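Local coordinates for condensin complex subunit 3 (Schizosaccharomyces pombe, PDB 5OQR), which serves as a regulatory subunit of the condensin complex, which is required to convert interphase chromatin into condensed, mitotic-like chromosomes, at residues I596-D601 against H639-R644; Q611-N616 against G673-Q678; V633-A638 against L680-N685. All coordinates share one frame; numbering follows the deposited sequence.

Contact 1. Residues I596-D601 against H639-R644; sequences ILHYRD and HENQWR
Arg644 reaches His598 and Asp601 because its CG stands beside the backbone N (chi1 -62°) and the chain then runs extended to NE. His598, at the positive-phi position just after helix 580-597, also sets its CG beside the backbone N (chi1 -77°), which brings the imidazole to the amino-terminal turn of helix 639-661. There the CE1 edge of the ring meets the side-chain amide oxygen of Asn641, while Arg644 NH2 lies over the rim of one ring face, the guanidinium tilted 34° from the ring. Nitrogen ND1 is engaged within its own segment: His598 ND1 donates to Asp601 OD2 at 2.7 Å, almost straight at 165°, close to the ring plane and onto the syn lone pair of the carboxylate. The same Asp601 oxygen is hydrogen-bonded to Tyr634 OH. Arg644 passes beside this carboxylate, with Asp601 CB 3.7 Å from Arg644 CD. Its ion pair is a long one, Asp601 OD2 to Arg644 NE at 4.0 Å, and the oxygen lies over the guanidinium face where no N-H points at it. Asn641 ND2 is hydrogen-bonded to Tyr634 O, so the tyrosine of helix 621-635 ties both sides of the contact together. The contact joins the turn between helices 580-597 and 601-613 to the start of helix 639-661 in the all-helical solenoid. Asp601 OD2, held by two hydrogen bonds at the first turn of its helix, probably stays charged, and the nearby arginine would add electrostatic support without a directed bond.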
loop_
_atom_site.group_PDB
_atom_site.type_symbol
_atom_site.label_atom_id
_atom_site.label_comp_id
_atom_site.label_asym_id
_atom_site.label_seq_id
_atom_site.Cartn_x
_atom_site.Cartn_y
_atom_site.Cartn_z
ATOM N N ILE A 596 11.107 3.683 20.394
ATOM C CA ILE A 596 10.693 3.349 21.752
ATOM C C ILE A 596 11.707 3.857 22.767
ATOM O O ILE A 596 11.341 4.448 23.788
ATOM C CB ILE A 596 10.484 1.827 21.888
ATOM C CG1 ILE A 596 9.441 1.326 20.886
ATOM C CG2 ILE A 596 10.044 1.473 23.303
ATOM C CD1 ILE A 596 9.402 -0.175 20.760
ATOM N N LEU A 597 12.994 3.630 22.504
ATOM C CA LEU A 597 14.039 3.850 23.493
ATOM C C LEU A 597 14.957 5.026 23.191
ATOM O O LEU A 597 15.657 5.479 24.100
ATOM C CB LEU A 597 14.903 2.586 23.624
ATOM C CG LEU A 597 14.647 1.650 24.808
ATOM C CD1 LEU A 597 13.171 1.363 25.008
ATOM C CD2 LEU A 597 15.411 0.353 24.610
ATOM N N HIS A 598 14.971 5.534 21.961
ATOM C CA HIS A 598 16.021 6.443 21.510
ATOM C C HIS A 598 17.388 5.819 21.781
ATOM O O HIS A 598 18.212 6.337 22.535
ATOM C CB HIS A 598 15.900 7.820 22.170
ATOM C CG HIS A 598 14.814 8.672 21.594
ATOM N ND1 HIS A 598 14.733 8.966 20.250
ATOM C CD2 HIS A 598 13.771 9.304 22.180
ATOM C CE1 HIS A 598 13.681 9.734 20.032
ATOM N NE2 HIS A 598 13.080 9.955 21.187
ATOM N N TYR A 599 17.606 4.671 21.146
ATOM C CA TYR A 599 18.779 3.836 21.393
ATOM C C TYR A 599 19.860 4.206 20.388
ATOM O O TYR A 599 19.961 3.627 19.307
ATOM C CB TYR A 599 18.401 2.363 21.304
ATOM C CG TYR A 599 19.540 1.397 21.531
ATOM C CD1 TYR A 599 20.000 1.123 22.809
ATOM C CD2 TYR A 599 20.146 0.746 20.467
ATOM C CE1 TYR A 599 21.036 0.239 23.021
ATOM C CE2 TYR A 599 21.183 -0.139 20.668
ATOM C CZ TYR A 599 21.624 -0.391 21.949
ATOM O OH TYR A 599 22.657 -1.274 22.160
ATOM N N ARG A 600 20.679 5.192 20.753
ATOM C CA ARG A 600 21.826 5.602 19.944
ATOM C C ARG A 600 21.388 6.025 18.544
ATOM O O ARG A 600 21.969 5.617 17.538
ATOM C CB ARG A 600 22.859 4.477 19.871
ATOM C CG ARG A 600 22.952 3.634 21.131
ATOM C CD ARG A 600 24.067 2.612 21.032
ATOM N NE ARG A 600 25.384 3.219 21.202
ATOM C CZ ARG A 600 26.533 2.591 20.987
ATOM N NH1 ARG A 600 27.679 3.228 21.174
ATOM N NH2 ARG A 600 26.543 1.330 20.580
ATOM N N ASP A 601 20.343 6.856 18.488
ATOM C CA ASP A 601 19.772 7.263 17.207
ATOM C C ASP A 601 20.860 7.712 16.244
ATOM O O ASP A 601 20.947 7.227 15.113
ATOM C CB ASP A 601 18.761 8.392 17.410
ATOM C CG ASP A 601 17.804 8.124 18.544
ATOM O OD1 ASP A 601 18.233 7.528 19.549
ATOM O OD2 ASP A 601 16.624 8.516 18.436
ATOM N N HIS A 639 10.458 17.392 16.841
ATOM C CA HIS A 639 11.442 18.302 16.265
ATOM C C HIS A 639 12.857 17.771 16.454
ATOM O O HIS A 639 13.721 17.961 15.590
ATOM C CB HIS A 639 11.309 19.685 16.902
ATOM C CG HIS A 639 12.534 20.535 16.761
ATOM N ND1 HIS A 639 12.753 21.352 15.674
ATOM C CD2 HIS A 639 13.608 20.689 17.570
ATOM C CE1 HIS A 639 13.908 21.974 15.820
ATOM N NE2 HIS A 639 14.448 21.589 16.962
ATOM N N GLU A 640 13.112 17.105 17.582
ATOM C CA GLU A 640 14.455 16.614 17.865
ATOM C C GLU A 640 14.849 15.480 16.930
ATOM O O GLU A 640 16.042 15.265 16.694
ATOM C CB GLU A 640 14.554 16.154 19.318
ATOM C CG GLU A 640 14.400 17.265 20.342
ATOM C CD GLU A 640 12.961 17.711 20.520
ATOM O OE1 GLU A 640 12.067 17.100 19.902
ATOM O OE2 GLU A 640 12.723 18.677 21.277
ATOM N N ASN A 641 13.874 14.744 16.395
ATOM C CA ASN A 641 14.196 13.672 15.460
ATOM C C ASN A 641 14.609 14.232 14.109
ATOM O O ASN A 641 15.519 13.703 13.463
ATOM C CB ASN A 641 13.004 12.729 15.306
ATOM C CG ASN A 641 12.768 11.883 16.536
ATOM O OD1 ASN A 641 13.630 11.777 17.405
ATOM N ND2 ASN A 641 11.597 11.267 16.612
ATOM N N GLN A 642 13.948 15.301 13.660
ATOM C CA GLN A 642 14.360 15.952 12.422
ATOM C C GLN A 642 15.767 16.517 12.549
ATOM O O GLN A 642 16.549 16.476 11.595
ATOM C CB GLN A 642 13.368 17.052 12.052
ATOM C CG GLN A 642 11.958 16.544 11.817
ATOM C CD GLN A 642 11.037 17.602 11.244
ATOM O OE1 GLN A 642 10.793 18.631 11.865
ATOM N NE2 GLN A 642 10.521 17.350 10.049
ATOM N N TRP A 643 16.111 17.031 13.732
ATOM C CA TRP A 643 17.448 17.571 13.948
ATOM C C TRP A 643 18.507 16.487 13.807
ATOM O O TRP A 643 19.551 16.705 13.182
ATOM C CB TRP A 643 17.524 18.223 15.327
ATOM C CG TRP A 643 18.771 19.015 15.567
ATOM C CD1 TRP A 643 19.974 18.541 15.994
ATOM C CD2 TRP A 643 18.935 20.428 15.403
ATOM N NE1 TRP A 643 20.877 19.566 16.104
ATOM C CE2 TRP A 643 20.263 20.737 15.747
ATOM C CE3 TRP A 643 18.087 21.462 14.997
ATOM C CZ2 TRP A 643 20.764 22.035 15.695
ATOM C CZ3 TRP A 643 18.585 22.746 14.947
ATOM C CH2 TRP A 643 19.911 23.022 15.296
ATOM N N ARG A 644 18.256 15.309 14.381
ATOM C CA ARG A 644 19.214 14.213 14.282
ATOM C C ARG A 644 19.441 13.794 12.837
ATOM O O ARG A 644 20.543 13.360 12.484
ATOM C CB ARG A 644 18.728 13.015 15.098
ATOM C CG ARG A 644 18.592 13.276 16.584
ATOM C CD ARG A 644 18.155 12.021 17.314
ATOM N NE ARG A 644 17.928 12.254 18.739
ATOM C CZ ARG A 644 16.739 12.446 19.301
ATOM N NH1 ARG A 644 15.631 12.433 18.572
ATOM N NH2 ARG A 644 16.652 12.648 20.608
#

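Contact 2. Residues Q611-N616 against G673-Q678; sequences QYFEPN and GHIAQQ
At the carboxyl end of helix 601-613, Phe613 packs against Ile675 on the side of helix 669-682, a helix-to-helix contact within the condensin subunit's C-terminal family region. The gamma methyl sits squarely over the aromatic face: Ile675 CG2 lies 3.6 Å from the centroid of the Phe613 ring and 12° off the ring normal, a CH-pi contact. Ile675 presents this methyl by holding CG2 anti to its own nitrogen, while the other branch, CG1 and CD1, reaches back past the root of the ring, with Ile675 CG1 3.7 Å from Phe613 CD1 and Ile675 CD1 3.9 Å from Phe613 CB. On the opposite face of the ring lies Tyr612 CD2, so the phenyl group is sandwiched between its sequence neighbour and the isoleucine. The protein carries HEAT repeats, and this is packing between helices of its alpha-helical solenoid; helix 639-661 joins in through Leu656, which touches Phe613, and Tyr660, which touches Ile675. With an alanine in place of Phe613, Ile675 CG2 would probably lose the aromatic face it rests on, and a gap would be likely to open between the two helices beside Tyr612. One turn further along helix 669-682, Gln678 adds its aliphatic base, Gln678 CB standing obliquely 4.1 Å from Phe613 CZ. The amide end of Gln678 only approaches the tyrosine, with Gln678 NE2 4.3 Å from Tyr612 OH, too far for a hydrogen bond.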
loop_
_atom_site.group_PDB
_atom_site.type_symbol
_atom_site.label_atom_id
_atom_site.label_comp_id
_atom_site.label_asym_id
_atom_site.label_seq_id
_atom_site.Cartn_x
_atom_site.Cartn_y
_atom_site.Cartn_z
ATOM N N GLN A 611 21.321 2.019 3.965
ATOM C CA GLN A 611 20.773 0.728 3.565
ATOM C C GLN A 611 19.397 0.888 2.932
ATOM O O GLN A 611 19.087 0.238 1.928
ATOM C CB GLN A 611 20.696 -0.199 4.775
ATOM C CG GLN A 611 20.719 -1.669 4.425
ATOM C CD GLN A 611 22.105 -2.153 4.074
ATOM O OE1 GLN A 611 23.059 -1.925 4.815
ATOM N NE2 GLN A 611 22.229 -2.818 2.933
ATOM N N TYR A 612 18.560 1.752 3.507
ATOM C CA TYR A 612 17.211 1.948 2.987
ATOM C C TYR A 612 17.232 2.381 1.526
ATOM O O TYR A 612 16.371 1.974 0.739
ATOM C CB TYR A 612 16.478 2.976 3.847
ATOM C CG TYR A 612 15.125 3.383 3.318
ATOM C CD1 TYR A 612 14.073 2.480 3.279
ATOM C CD2 TYR A 612 14.892 4.675 2.874
ATOM C CE1 TYR A 612 12.830 2.849 2.801
ATOM C CE2 TYR A 612 13.655 5.055 2.396
ATOM C CZ TYR A 612 12.627 4.138 2.364
ATOM O OH TYR A 612 11.393 4.512 1.889
ATOM N N PHE A 613 18.202 3.207 1.145
ATOM C CA PHE A 613 18.317 3.691 -0.224
ATOM C C PHE A 613 19.361 2.937 -1.036
ATOM O O PHE A 613 19.541 3.242 -2.218
ATOM C CB PHE A 613 18.658 5.185 -0.231
ATOM C CG PHE A 613 17.524 6.076 0.192
ATOM C CD1 PHE A 613 16.358 6.136 -0.549
ATOM C CD2 PHE A 613 17.632 6.867 1.322
ATOM C CE1 PHE A 613 15.317 6.957 -0.165
ATOM C CE2 PHE A 613 16.596 7.691 1.709
ATOM C CZ PHE A 613 15.437 7.736 0.963
ATOM N N GLU A 614 20.046 1.967 -0.442
ATOM C CA GLU A 614 21.143 1.312 -1.135
ATOM C C GLU A 614 20.609 0.421 -2.257
ATOM O O GLU A 614 19.579 -0.237 -2.090
ATOM C CB GLU A 614 21.970 0.479 -0.158
ATOM C CG GLU A 614 23.188 -0.167 -0.792
ATOM C CD GLU A 614 24.208 -0.614 0.228
ATOM O OE1 GLU A 614 25.379 -0.810 -0.161
ATOM O OE2 GLU A 614 23.845 -0.760 1.414
ATOM N N PRO A 615 21.283 0.378 -3.411
ATOM C CA PRO A 615 20.789 -0.479 -4.502
ATOM C C PRO A 615 20.832 -1.964 -4.186
ATOM O O PRO A 615 19.944 -2.698 -4.635
ATOM C CB PRO A 615 21.716 -0.124 -5.674
ATOM C CG PRO A 615 22.914 0.499 -5.048
ATOM C CD PRO A 615 22.399 1.229 -3.859
ATOM N N ASN A 616 21.829 -2.438 -3.439
ATOM C CA ASN A 616 21.925 -3.870 -3.174
ATOM C C ASN A 616 20.744 -4.386 -2.362
ATOM O O ASN A 616 20.533 -5.603 -2.299
ATOM C CB ASN A 616 23.237 -4.195 -2.453
ATOM C CG ASN A 616 23.272 -3.686 -1.022
ATOM O OD1 ASN A 616 22.289 -3.154 -0.507
ATOM N ND2 ASN A 616 24.413 -3.858 -0.368
ATOM N N GLY A 673 18.613 12.635 -6.747
ATOM C CA GLY A 673 17.749 13.783 -6.537
ATOM C C GLY A 673 16.495 13.431 -5.761
ATOM O O GLY A 673 16.072 14.174 -4.874
ATOM N N HIS A 674 15.882 12.292 -6.086
ATOM C CA HIS A 674 14.704 11.857 -5.346
ATOM C C HIS A 674 15.061 11.499 -3.910
ATOM O O HIS A 674 14.314 11.822 -2.980
ATOM C CB HIS A 674 14.050 10.672 -6.054
ATOM C CG HIS A 674 13.277 11.053 -7.278
ATOM N ND1 HIS A 674 13.881 11.321 -8.487
ATOM C CD2 HIS A 674 11.948 11.222 -7.476
ATOM C CE1 HIS A 674 12.958 11.633 -9.379
ATOM N NE2 HIS A 674 11.777 11.581 -8.790
ATOM N N ILE A 675 16.201 10.836 -3.709
ATOM C CA ILE A 675 16.652 10.528 -2.355
ATOM C C ILE A 675 16.805 11.810 -1.548
ATOM O O ILE A 675 16.269 11.938 -0.441
ATOM C CB ILE A 675 17.967 9.727 -2.393
ATOM C CG1 ILE A 675 17.760 8.391 -3.109
ATOM C CG2 ILE A 675 18.483 9.498 -0.981
ATOM C CD1 ILE A 675 19.025 7.562 -3.266
ATOM N N ALA A 676 17.546 12.779 -2.091
ATOM C CA ALA A 676 17.798 14.019 -1.366
ATOM C C ALA A 676 16.499 14.728 -1.013
ATOM O O ALA A 676 16.344 15.242 0.100
ATOM C CB ALA A 676 18.696 14.936 -2.194
ATOM N N GLN A 677 15.551 14.773 -1.948
ATOM C CA GLN A 677 14.275 15.417 -1.661
ATOM C C GLN A 677 13.517 14.679 -0.567
ATOM O O GLN A 677 12.813 15.307 0.231
ATOM C CB GLN A 677 13.436 15.504 -2.935
ATOM C CG GLN A 677 12.149 16.292 -2.777
ATOM C CD GLN A 677 12.386 17.690 -2.241
ATOM O OE1 GLN A 677 12.996 18.527 -2.905
ATOM N NE2 GLN A 677 11.913 17.945 -1.027
ATOM N N GLN A 678 13.644 13.352 -0.510
ATOM C CA GLN A 678 13.049 12.596 0.586
ATOM C C GLN A 678 13.642 13.022 1.922
ATOM O O GLN A 678 12.914 13.387 2.851
ATOM C CB GLN A 678 13.255 11.098 0.362
ATOM C CG GLN A 678 12.109 10.408 -0.354
ATOM C CD GLN A 678 11.029 9.938 0.601
ATOM O OE1 GLN A 678 10.352 10.745 1.238
ATOM N NE2 GLN A 678 10.867 8.623 0.709
#

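Contact 3. Residues V633-A638 against L680-N685; sequences VYAFGA and LDWTDN
Trp682 O, packed against Ala635 CB at 3.6 Å, accepts a hydrogen bond from Gln642 NE2 of helix 639-661, and that same amide nitrogen also bonds to Asp684 O. One glutamine thus holds two carbonyls where the chain leaves helix 669-682. A third carbonyl faces an aromatic edge: Phe636 CE1 lies 3.4 Å from Asp681 O, which sits near the plane of the ring and also accepts Asp684 N at 3.1 Å. Phe636 holds CG opposite its carbonyl carbon (chi1 -58°), which sends the ring across to the tryptophan, Phe636 CE1 being 3.8 Å from Trp682 CA and Phe636 CZ 4.2 Å from Trp682 CD1 at the indole edge. Ala635, turned toward the other segment, places its CB 3.9 Å from Trp682 CB. The small methyl allows a close backbone approach, Ala635 CA to Trp682 CA being 5.6 Å. The indole itself stacks on Phe631, and Asp681 OD2 is hydrogen-bonded to Gln677. The last turns of helices 621-635 and 669-682, with Phe636 just beyond the first, meet here through an alanine, aromatic edges and a bridging glutamine, a close helix-end packing within the alpha-helical solenoid.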
loop_
_atom_site.group_PDB
_atom_site.type_symbol
_atom_site.label_atom_id
_atom_site.label_comp_id
_atom_site.label_asym_id
_atom_site.label_seq_id
_atom_site.Cartn_x
_atom_site.Cartn_y
_atom_site.Cartn_z
ATOM N N VAL A 633 7.334 8.204 10.689
ATOM C CA VAL A 633 6.902 8.182 12.085
ATOM C C VAL A 633 7.966 8.805 12.976
ATOM O O VAL A 633 7.667 9.602 13.873
ATOM C CB VAL A 633 6.576 6.739 12.515
ATOM C CG1 VAL A 633 6.513 6.607 14.037
ATOM C CG2 VAL A 633 5.267 6.300 11.904
ATOM N N TYR A 634 9.226 8.438 12.749
ATOM C CA TYR A 634 10.316 8.954 13.568
ATOM C C TYR A 634 10.567 10.427 13.275
ATOM O O TYR A 634 10.648 11.250 14.194
ATOM C CB TYR A 634 11.571 8.121 13.318
ATOM C CG TYR A 634 12.790 8.540 14.105
ATOM C CD1 TYR A 634 13.754 9.361 13.538
ATOM C CD2 TYR A 634 12.988 8.100 15.404
ATOM C CE1 TYR A 634 14.875 9.740 14.245
ATOM C CE2 TYR A 634 14.108 8.473 16.120
ATOM C CZ TYR A 634 15.047 9.293 15.535
ATOM O OH TYR A 634 16.163 9.667 16.242
ATOM N N ALA A 635 10.672 10.782 11.993
ATOM C CA ALA A 635 11.017 12.151 11.623
ATOM C C ALA A 635 9.923 13.129 12.029
ATOM O O ALA A 635 10.202 14.174 12.625
ATOM C CB ALA A 635 11.275 12.234 10.119
ATOM N N PHE A 636 8.672 12.811 11.709
ATOM C CA PHE A 636 7.574 13.746 11.917
ATOM C C PHE A 636 7.003 13.699 13.327
ATOM O O PHE A 636 6.056 14.437 13.617
ATOM C CB PHE A 636 6.468 13.472 10.899
ATOM C CG PHE A 636 6.924 13.578 9.473
ATOM C CD1 PHE A 636 7.826 14.558 9.092
ATOM C CD2 PHE A 636 6.459 12.696 8.516
ATOM C CE1 PHE A 636 8.251 14.659 7.784
ATOM C CE2 PHE A 636 6.881 12.792 7.203
ATOM C CZ PHE A 636 7.778 13.775 6.838
ATOM N N GLY A 637 7.555 12.874 14.208
ATOM C CA GLY A 637 7.042 12.768 15.558
ATOM C C GLY A 637 7.548 13.855 16.482
ATOM O O GLY A 637 6.816 14.320 17.360
ATOM N N ALA A 638 8.797 14.273 16.298
ATOM C CA ALA A 638 9.408 15.244 17.192
ATOM C C ALA A 638 10.363 16.132 16.411
ATOM O O ALA A 638 10.995 15.695 15.445
ATOM C CB ALA A 638 10.155 14.554 18.337
ATOM N N LEU A 680 15.049 15.702 2.615
ATOM C CA LEU A 680 14.681 17.087 2.888
ATOM C C LEU A 680 13.265 17.185 3.437
ATOM O O LEU A 680 12.992 18.005 4.320
ATOM C CB LEU A 680 14.822 17.927 1.618
ATOM C CG LEU A 680 16.246 18.318 1.225
ATOM C CD1 LEU A 680 16.260 18.927 -0.162
ATOM C CD2 LEU A 680 16.837 19.289 2.235
ATOM N N ASP A 681 12.348 16.367 2.922
ATOM C CA ASP A 681 10.996 16.348 3.467
ATOM C C ASP A 681 10.998 15.873 4.914
ATOM O O ASP A 681 10.288 16.429 5.760
ATOM C CB ASP A 681 10.101 15.457 2.610
ATOM C CG ASP A 681 9.935 15.988 1.202
ATOM O OD1 ASP A 681 9.003 15.544 0.500
ATOM O OD2 ASP A 681 10.734 16.859 0.802
ATOM N N TRP A 682 11.797 14.849 5.219
ATOM C CA TRP A 682 11.885 14.354 6.589
ATOM C C TRP A 682 12.331 15.440 7.555
ATOM O O TRP A 682 11.921 15.440 8.721
ATOM C CB TRP A 682 12.853 13.175 6.660
ATOM C CG TRP A 682 12.389 11.949 5.939
ATOM C CD1 TRP A 682 11.118 11.655 5.555
ATOM C CD2 TRP A 682 13.201 10.850 5.514
ATOM N NE1 TRP A 682 11.085 10.442 4.918
ATOM C CE2 TRP A 682 12.353 9.926 4.879
ATOM C CE3 TRP A 682 14.564 10.558 5.609
ATOM C CZ2 TRP A 682 12.822 8.732 4.342
ATOM C CZ3 TRP A 682 15.026 9.375 5.078
ATOM C CH2 TRP A 682 14.160 8.476 4.451
ATOM N N THR A 683 13.172 16.362 7.099
ATOM C CA THR A 683 13.726 17.400 7.955
ATOM C C THR A 683 12.932 18.699 7.907
ATOM O O THR A 683 13.284 19.647 8.611
ATOM C CB THR A 683 15.182 17.658 7.563
ATOM O OG1 THR A 683 15.276 17.808 6.144
ATOM C CG2 THR A 683 16.058 16.502 7.968
ATOM N N ASP A 684 11.864 18.758 7.117
ATOM C CA ASP A 684 11.058 19.965 6.991
ATOM C C ASP A 684 10.182 20.134 8.228
ATOM O O ASP A 684 9.369 19.259 8.545
ATOM C CB ASP A 684 10.204 19.889 5.728
ATOM C CG ASP A 684 9.454 21.174 5.444
ATOM O OD1 ASP A 684 9.252 21.980 6.376
ATOM O OD2 ASP A 684 9.056 21.375 4.279
ATOM N N ASN A 685 10.338 21.266 8.917
ATOM C CA ASN A 685 9.573 21.506 10.137
ATOM C C ASN A 685 8.078 21.585 9.860
ATOM O O ASN A 685 7.268 21.268 10.737
ATOM C CB ASN A 685 10.051 22.794 10.808
ATOM C CG ASN A 685 9.301 23.095 12.089
ATOM O OD1 ASN A 685 8.425 23.957 12.121
ATOM N ND2 ASN A 685 9.639 22.377 13.153
#

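Contact 2 is the buried one of the three, being apolar packing of a phenylalanine and an isoleucine between two helices, whereas contacts 1 and 3 are partly buried and involve helix ends and turns. Charge and an imidazole-carboxylate bond mark contact 1; contact 3 combines aromatic edges with backbone carbonyls. Contacts 2 and 3 share helix 669-682, and they meet where Trp682 CH2 packs 3.8 Å from Phe613 CE2. Contacts 1 and 3, whose centres are about 11 Å apart, are joined by Tyr634 and by Gln642 of helix 639-661. Contacts 1 and 2 do not touch, although helix 601-613 starts at one and finishes at the other.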